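Local atomic coordinates of ATP grasp ligase (Microcystis aeruginosa MRC, PDB entry 5IG9), a protein that acts as an ATP-grasp ligase that macrocyclises MdnA, the ribosomally made precursor peptide of a microviridin. Residues R217-G222 / N276-I280; S68-Y72 / G110-I116; T227-N231 / Q251-Y256. All coordinates share one frame. Residues are numbered along the deposited sequence.

Overall arrangement
Along the chain, contact 2 (68-72 with 110-116) comes first and closes before contact 1 (217-222 with 276-280) opens; contact 3 (227-231 with 251-256) is nested inside the loop that contact 1 closes. Contact 2 lies at one edge of the four-stranded parallel sheet of the pre-ATP-grasp region. Contacts 1 and 3 share an antiparallel sheet, where strands 214-221 and 224-231 are neighbours; the centres of contacts 1 and 3 are about 16 Å apart. The centres of contacts 1 and 2 are about 15 Å apart, and Asp114 meets the backbone of Asn276 and Tyr277, so the two sheets join here. Contacts 2 and 3 do not touch: their nearest atoms are about 16 Å apart.

Contact 1. Residues R217-G222 / N276-I280; sequences RITIVG and NYGAI
Strands 217-221 and 277-280 run antiparallel, their axes 4.7 Å apart at 173°, both in extended beta conformation. Ile218 pairs with Ile280 and Ile220 with Gly278 as hydrogen-bonded pairs; Thr219-Ala279 and Val221-Tyr277 are the non-hydrogen-bonded pairs between and beyond them. The ladder reads Ile218 N to Ile280 O 2.9 Å, Ile280 N to Ile218 O 2.7 Å, Ile220 N to Gly278 O 3.0 Å and a more bent Gly278 N to Ile220 O at 3.2 Å. Past the strand, Gly222 N reaches Asn276 O at 2.7 Å, with Gly222 at positive phi (72°).

Ile218, Ile220 and Ile280, all mt rotamers, share one face; Ile220 CD1 meets Ile280 CD1 at 3.8 Å. On the other, Tyr277 (chi1 t) lays its CE1 3.6 Å from Thr219 CG2, and its OH bonds Gly299 O. Arg217 turns its guanidinium over Ala279, NH2 to CB 3.3 Å, and makes a salt bridge with Asp281.

This is the middle of a five-stranded antiparallel sheet: helix 260-273 packs on the isoleucine face through Leu266 and Met270, while helices 302-305 and 313-323 meet Thr219 and Val221 on the opposite face.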
# COMPACT_ATOMS: atom_id res chain seq x y z
N ARG A 217 -7.49 -3.23 25.13
CA ARG A 217 -6.86 -2.28 24.22
C ARG A 217 -5.40 -2.16 24.63
O ARG A 217 -5.09 -1.59 25.67
CB ARG A 217 -7.55 -0.92 24.25
CG ARG A 217 -6.97 0.09 23.28
CD ARG A 217 -7.24 -0.29 21.83
NE ARG A 217 -6.82 0.77 20.91
CZ ARG A 217 -7.12 0.79 19.61
NH1 ARG A 217 -7.85 -0.19 19.09
NH2 ARG A 217 -6.70 1.78 18.85
N ILE A 218 -4.51 -2.68 23.79
CA ILE A 218 -3.09 -2.81 24.11
C ILE A 218 -2.31 -1.90 23.18
O ILE A 218 -2.32 -2.10 21.96
CB ILE A 218 -2.62 -4.26 24.00
CG1 ILE A 218 -3.53 -5.15 24.85
CG2 ILE A 218 -1.17 -4.39 24.40
CD1 ILE A 218 -3.35 -6.62 24.58
N THR A 219 -1.63 -0.91 23.75
CA THR A 219 -0.81 0.03 23.00
C THR A 219 0.65 -0.22 23.35
O THR A 219 1.03 -0.17 24.53
CB THR A 219 -1.20 1.47 23.31
OG1 THR A 219 -2.60 1.64 23.12
CG2 THR A 219 -0.46 2.42 22.39
N ILE A 220 1.47 -0.50 22.34
CA ILE A 220 2.87 -0.84 22.53
C ILE A 220 3.72 0.25 21.90
O ILE A 220 3.50 0.61 20.74
CB ILE A 220 3.21 -2.21 21.92
CG1 ILE A 220 2.42 -3.31 22.64
CG2 ILE A 220 4.71 -2.47 21.99
CD1 ILE A 220 2.60 -4.68 22.03
N VAL A 221 4.68 0.78 22.66
CA VAL A 221 5.63 1.76 22.17
C VAL A 221 7.03 1.21 22.43
O VAL A 221 7.50 1.22 23.58
CB VAL A 221 5.46 3.13 22.84
CG1 VAL A 221 6.34 4.16 22.16
CG2 VAL A 221 4.00 3.56 22.82
N GLY A 222 7.69 0.73 21.38
CA GLY A 222 8.97 0.07 21.54
C GLY A 222 8.78 -1.30 22.17
O GLY A 222 8.36 -2.24 21.50
N ASN A 276 7.51 -0.44 15.99
CA ASN A 276 7.75 0.09 17.33
C ASN A 276 6.54 0.83 17.89
O ASN A 276 6.62 1.38 18.99
CB ASN A 276 8.98 1.02 17.33
CG ASN A 276 10.29 0.25 17.35
OD1 ASN A 276 10.54 -0.55 18.25
ND2 ASN A 276 11.12 0.47 16.34
N TYR A 277 5.42 0.85 17.17
CA TYR A 277 4.14 1.29 17.71
C TYR A 277 3.05 0.39 17.16
O TYR A 277 3.13 -0.09 16.03
CB TYR A 277 3.82 2.76 17.35
CG TYR A 277 2.42 3.18 17.76
CD1 TYR A 277 2.16 3.64 19.04
CD2 TYR A 277 1.36 3.09 16.86
CE1 TYR A 277 0.88 4.01 19.42
CE2 TYR A 277 0.08 3.46 17.23
CZ TYR A 277 -0.15 3.92 18.51
OH TYR A 277 -1.42 4.30 18.89
N GLY A 278 2.03 0.15 17.98
CA GLY A 278 0.91 -0.67 17.56
C GLY A 278 -0.26 -0.64 18.52
O GLY A 278 -0.07 -0.71 19.74
N ALA A 279 -1.48 -0.55 17.99
CA ALA A 279 -2.69 -0.65 18.80
C ALA A 279 -3.30 -2.02 18.55
O ALA A 279 -3.76 -2.31 17.44
CB ALA A 279 -3.67 0.46 18.46
N ILE A 280 -3.29 -2.87 19.58
CA ILE A 280 -3.70 -4.26 19.48
C ILE A 280 -5.03 -4.44 20.19
O ILE A 280 -5.23 -3.92 21.29
CB ILE A 280 -2.64 -5.21 20.07
CG1 ILE A 280 -1.29 -4.98 19.38
CG2 ILE A 280 -3.08 -6.66 19.96
CD1 ILE A 280 -0.21 -5.92 19.85

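Contact 2. Residues S68-Y72 / G110-I116; sequences SAVWY and GFHLDPI
Parallel pairing sets the frame. The axes of strands 69-72 and 111-113 approach to 4.7 Å, with N-to-C directions 13° apart, and the bridges are Ala69-Phe111, Val70-His112 and Trp71-Leu113 (CA-CA 4.7, 4.8 and 5.0 Å). Backbone hydrogen bonds alternate between the strands: Val70 N to Phe111 O 2.8 Å, Leu113 N to Val70 O 2.9 Å and Tyr72 N to Leu113 O 3.0 Å, preceded by a weak one from Phe111 N to Ser68 O at 3.4 Å. Gly110, at phi 88° and psi -168°, is the loop residue just before strand 111-113; a CB there would collide with Ser68 O.

Among the apolar and aromatic contacts, Trp71 (chi1 t) lies beside Leu113 (tp), CD1 to CD2 3.8 Å, and the same Trp71 CD1 comes within 3.2 Å of Leu113 O at the ring edge. On the other face, His112 ND1 lies 3.6 Å from Val70 CB, while His112 NE2 is hydrogen-bonded to Leu108 O. Tyr72 (chi1 t) offers its ring face to Ile116, whose CG1 stands 3.7 Å from the ring centroid in a CH-pi contact.

A cis peptide precedes Asp114, and Pro115 is the N-cap of helix 116-122. Helix 87-107 links the two strands, a beta-alpha-beta crossover in a Rossmann-like sheet; strand 3-7 adjoins 69-72 on its far side.

The strands are thus held mainly by backbone bonds and apolar packing. Asp114, whose CA-to-CB bond points away from 68-72, bonds Asn276 N through OD1 and, weakly, Tyr277 N through OD2, tying this sheet to the antiparallel one.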
# COMPACT_ATOMS: atom_id res chain seq x y z
N SER A 68 15.59 14.26 11.91
CA SER A 68 16.20 13.18 12.67
C SER A 68 15.23 12.05 12.98
O SER A 68 15.68 10.94 13.28
CB SER A 68 16.78 13.73 13.98
OG SER A 68 15.77 14.34 14.77
N ALA A 69 13.92 12.30 12.91
CA ALA A 69 12.93 11.27 13.18
C ALA A 69 11.65 11.62 12.43
O ALA A 69 11.38 12.79 12.15
CB ALA A 69 12.63 11.14 14.68
N VAL A 70 10.88 10.58 12.10
CA VAL A 70 9.61 10.72 11.38
C VAL A 70 8.53 9.98 12.15
O VAL A 70 8.68 8.78 12.44
CB VAL A 70 9.70 10.19 9.94
CG1 VAL A 70 8.35 10.34 9.25
CG2 VAL A 70 10.78 10.92 9.16
N TRP A 71 7.43 10.67 12.45
CA TRP A 71 6.25 10.05 13.03
C TRP A 71 5.24 9.83 11.91
O TRP A 71 4.57 10.78 11.47
CB TRP A 71 5.66 10.90 14.14
CG TRP A 71 4.60 10.18 14.93
CD1 TRP A 71 4.41 8.83 15.00
CD2 TRP A 71 3.59 10.77 15.75
NE1 TRP A 71 3.34 8.55 15.81
CE2 TRP A 71 2.82 9.72 16.29
CE3 TRP A 71 3.26 12.09 16.09
CZ2 TRP A 71 1.74 9.94 17.14
CZ3 TRP A 71 2.19 12.31 16.93
CH2 TRP A 71 1.44 11.24 17.45
N TYR A 72 5.13 8.59 11.44
CA TYR A 72 4.22 8.22 10.36
C TYR A 72 2.83 8.07 10.96
O TYR A 72 2.32 6.97 11.20
CB TYR A 72 4.70 6.94 9.68
CG TYR A 72 4.03 6.62 8.36
CD1 TYR A 72 3.96 7.55 7.34
CD2 TYR A 72 3.49 5.36 8.14
CE1 TYR A 72 3.36 7.25 6.14
CE2 TYR A 72 2.89 5.05 6.94
CZ TYR A 72 2.83 6.00 5.94
OH TYR A 72 2.22 5.69 4.74
N GLY A 110 17.18 8.35 9.17
CA GLY A 110 16.78 8.56 10.54
C GLY A 110 15.82 7.50 11.03
O GLY A 110 15.60 6.46 10.39
N PHE A 111 15.22 7.78 12.18
CA PHE A 111 14.32 6.83 12.83
C PHE A 111 12.88 7.07 12.39
O PHE A 111 12.39 8.21 12.46
CB PHE A 111 14.45 6.92 14.35
CG PHE A 111 13.56 5.97 15.09
CD1 PHE A 111 13.86 4.62 15.13
CD2 PHE A 111 12.43 6.43 15.74
CE1 PHE A 111 13.03 3.74 15.81
CE2 PHE A 111 11.61 5.56 16.42
CZ PHE A 111 11.91 4.21 16.46
N HIS A 112 12.20 6.01 11.96
CA HIS A 112 10.82 6.09 11.52
C HIS A 112 9.91 5.35 12.50
O HIS A 112 10.25 4.26 12.97
CB HIS A 112 10.65 5.51 10.12
CG HIS A 112 11.27 6.34 9.04
ND1 HIS A 112 10.53 7.17 8.23
CD2 HIS A 112 12.55 6.46 8.64
CE1 HIS A 112 11.33 7.77 7.37
NE2 HIS A 112 12.57 7.36 7.60
N LEU A 113 8.76 5.95 12.80
CA LEU A 113 7.77 5.33 13.67
C LEU A 113 6.38 5.41 13.05
O LEU A 113 5.62 6.33 13.34
CB LEU A 113 7.76 6.00 15.04
CG LEU A 113 6.88 5.39 16.13
CD1 LEU A 113 7.58 4.21 16.79
CD2 LEU A 113 6.48 6.44 17.16
N ASP A 114 6.04 4.45 12.18
CA ASP A 114 6.95 3.38 11.77
C ASP A 114 7.28 3.52 10.29
O ASP A 114 6.63 4.30 9.59
CB ASP A 114 6.33 2.01 12.06
CG ASP A 114 6.37 1.65 13.52
OD1 ASP A 114 7.48 1.40 14.04
OD2 ASP A 114 5.29 1.61 14.16
N PRO A 115 8.28 2.79 9.80
CA PRO A 115 8.57 2.83 8.36
C PRO A 115 7.37 2.41 7.53
O PRO A 115 6.56 1.57 7.94
CB PRO A 115 9.73 1.83 8.22
CG PRO A 115 10.41 1.88 9.53
CD PRO A 115 9.33 2.07 10.55
N ILE A 116 7.27 3.00 6.34
CA ILE A 116 6.14 2.72 5.47
C ILE A 116 6.11 1.25 5.08
O ILE A 116 5.04 0.63 5.05
CB ILE A 116 6.18 3.64 4.23
CG1 ILE A 116 5.93 5.09 4.64
CG2 ILE A 116 5.16 3.20 3.21
CD1 ILE A 116 5.80 6.03 3.47

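Contact 3. Residues T227-N231 / Q251-Y256; sequences TAAIN and QQWQPY
At the apolar centre the Trp253 ring (chi1 m, chi2 87°) lies along strand 227-231. Ile230, in the tt rotamer, sets its CG2 over the six-membered ring, 3.5 Å from the centroid and only 10° off the ring normal, a clear CH-pi contact. Ala228 adds its CB at 3.8 Å from Trp253 CE3, and Ala228 O meets the ring edge, 3.5 Å from Trp253 CZ3. A second aromatic, Tyr256 (chi1 t), packs against Ala229, with Tyr256 CD2 3.6 Å from Ala229 CB; Thr227 CG2 lies 3.9 Å from Tyr256 CB.

The backbone comes next. The two segments run roughly antiparallel, their end-to-end directions 146° apart. Ala229 and Gln254 form a hydrogen-bonded pair, Ala229 N to Gln254 O 2.9 Å and Gln254 N to Ala229 O 2.8 Å. Ala228 and Pro255 are a non-hydrogen-bonded pair (CA-CA 4.7 Å), a position that asks no N-H of the proline toward this partner. Tyr256 N reaches Thr227 O in a weak bond of 3.2 Å.

Toward the polar edge, Gln251 CD approaches Asn231 CB at 3.6 Å, and Asn231 OD1 accepts from Gln233 N. The hydroxyl of Tyr256 is hydrogen-bonded to that of Tyr290.

This short pairing forms the margin of the five-stranded antiparallel sheet: 254-255 is its outermost strand on this side, and 224-231 is bonded in turn to strand 214-221, Ala228 to Arg217 and Ile230 to Glu215. Trp253 also meets the ring of Trp303 in helix 302-305, their planes about 60° apart.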
# COMPACT_ATOMS: atom_id res chain seq x y z
N THR A 227 -1.72 -1.79 28.71
CA THR A 227 -2.88 -2.66 28.57
C THR A 227 -4.06 -2.08 29.33
O THR A 227 -3.94 -1.79 30.53
CB THR A 227 -2.58 -4.07 29.07
OG1 THR A 227 -1.46 -4.61 28.36
CG2 THR A 227 -3.79 -4.97 28.86
N ALA A 228 -5.19 -1.92 28.64
CA ALA A 228 -6.41 -1.42 29.23
C ALA A 228 -7.55 -2.39 28.96
O ALA A 228 -7.65 -2.96 27.87
CB ALA A 228 -6.75 -0.03 28.69
N ALA A 229 -8.43 -2.57 29.95
CA ALA A 229 -9.54 -3.50 29.85
C ALA A 229 -10.84 -2.81 30.20
O ALA A 229 -10.86 -1.83 30.95
CB ALA A 229 -9.34 -4.72 30.76
N ILE A 230 -11.94 -3.32 29.65
CA ILE A 230 -13.27 -2.82 29.95
C ILE A 230 -14.24 -4.00 29.93
O ILE A 230 -14.14 -4.88 29.07
CB ILE A 230 -13.71 -1.72 28.97
CG1 ILE A 230 -15.05 -1.11 29.38
CG2 ILE A 230 -13.79 -2.24 27.55
CD1 ILE A 230 -15.47 0.06 28.54
N ASN A 231 -15.16 -4.01 30.89
CA ASN A 231 -16.19 -5.05 30.96
C ASN A 231 -17.32 -4.68 30.02
O ASN A 231 -18.09 -3.74 30.29
CB ASN A 231 -16.68 -5.20 32.40
CG ASN A 231 -17.61 -6.38 32.58
OD1 ASN A 231 -18.59 -6.54 31.84
ND2 ASN A 231 -17.31 -7.22 33.56
N GLN A 251 -19.35 1.64 33.54
CA GLN A 251 -18.05 1.01 33.38
C GLN A 251 -17.13 1.96 32.62
O GLN A 251 -17.59 2.88 31.93
CB GLN A 251 -18.15 -0.33 32.64
CG GLN A 251 -17.19 -1.39 33.14
CD GLN A 251 -17.82 -2.29 34.18
OE1 GLN A 251 -19.02 -2.56 34.13
NE2 GLN A 251 -17.02 -2.77 35.12
N GLN A 252 -15.83 1.73 32.75
CA GLN A 252 -14.83 2.52 32.04
C GLN A 252 -13.55 1.71 31.96
O GLN A 252 -13.40 0.68 32.62
CB GLN A 252 -14.60 3.87 32.72
CG GLN A 252 -14.01 3.78 34.11
CD GLN A 252 -13.97 5.12 34.82
OE1 GLN A 252 -14.93 5.89 34.75
NE2 GLN A 252 -12.87 5.40 35.50
N TRP A 253 -12.62 2.19 31.13
CA TRP A 253 -11.39 1.45 30.89
C TRP A 253 -10.49 1.49 32.12
O TRP A 253 -10.35 2.53 32.77
CB TRP A 253 -10.65 2.03 29.68
CG TRP A 253 -11.35 1.79 28.37
CD1 TRP A 253 -12.31 2.58 27.81
CD2 TRP A 253 -11.16 0.69 27.47
NE1 TRP A 253 -12.73 2.04 26.61
CE2 TRP A 253 -12.03 0.88 26.39
CE3 TRP A 253 -10.33 -0.43 27.48
CZ2 TRP A 253 -12.10 -0.01 25.32
CZ3 TRP A 253 -10.40 -1.32 26.42
CH2 TRP A 253 -11.28 -1.10 25.35
N GLN A 254 -9.88 0.37 32.46
CA GLN A 254 -9.00 0.32 33.63
C GLN A 254 -7.74 -0.48 33.35
O GLN A 254 -7.75 -1.39 32.52
CB GLN A 254 -9.75 -0.27 34.83
CG GLN A 254 -10.42 -1.61 34.55
CD GLN A 254 -10.10 -2.65 35.59
OE1 GLN A 254 -10.69 -2.67 36.67
NE2 GLN A 254 -9.15 -3.54 35.28
N PRO A 255 -6.65 -0.15 34.05
CA PRO A 255 -5.40 -0.88 33.83
C PRO A 255 -5.63 -2.38 33.96
O PRO A 255 -6.53 -2.84 34.66
CB PRO A 255 -4.48 -0.36 34.95
CG PRO A 255 -5.06 0.96 35.33
CD PRO A 255 -6.54 0.82 35.15
N TYR A 256 -4.79 -3.15 33.26
CA TYR A 256 -4.92 -4.60 33.25
C TYR A 256 -3.53 -5.20 33.06
O TYR A 256 -2.72 -4.66 32.31
CB TYR A 256 -5.87 -5.06 32.14
CG TYR A 256 -6.21 -6.54 32.15
CD1 TYR A 256 -5.37 -7.47 31.55
CD2 TYR A 256 -7.38 -6.99 32.73
CE1 TYR A 256 -5.69 -8.82 31.55
CE2 TYR A 256 -7.71 -8.34 32.74
CZ TYR A 256 -6.85 -9.24 32.14
OH TYR A 256 -7.17 -10.58 32.14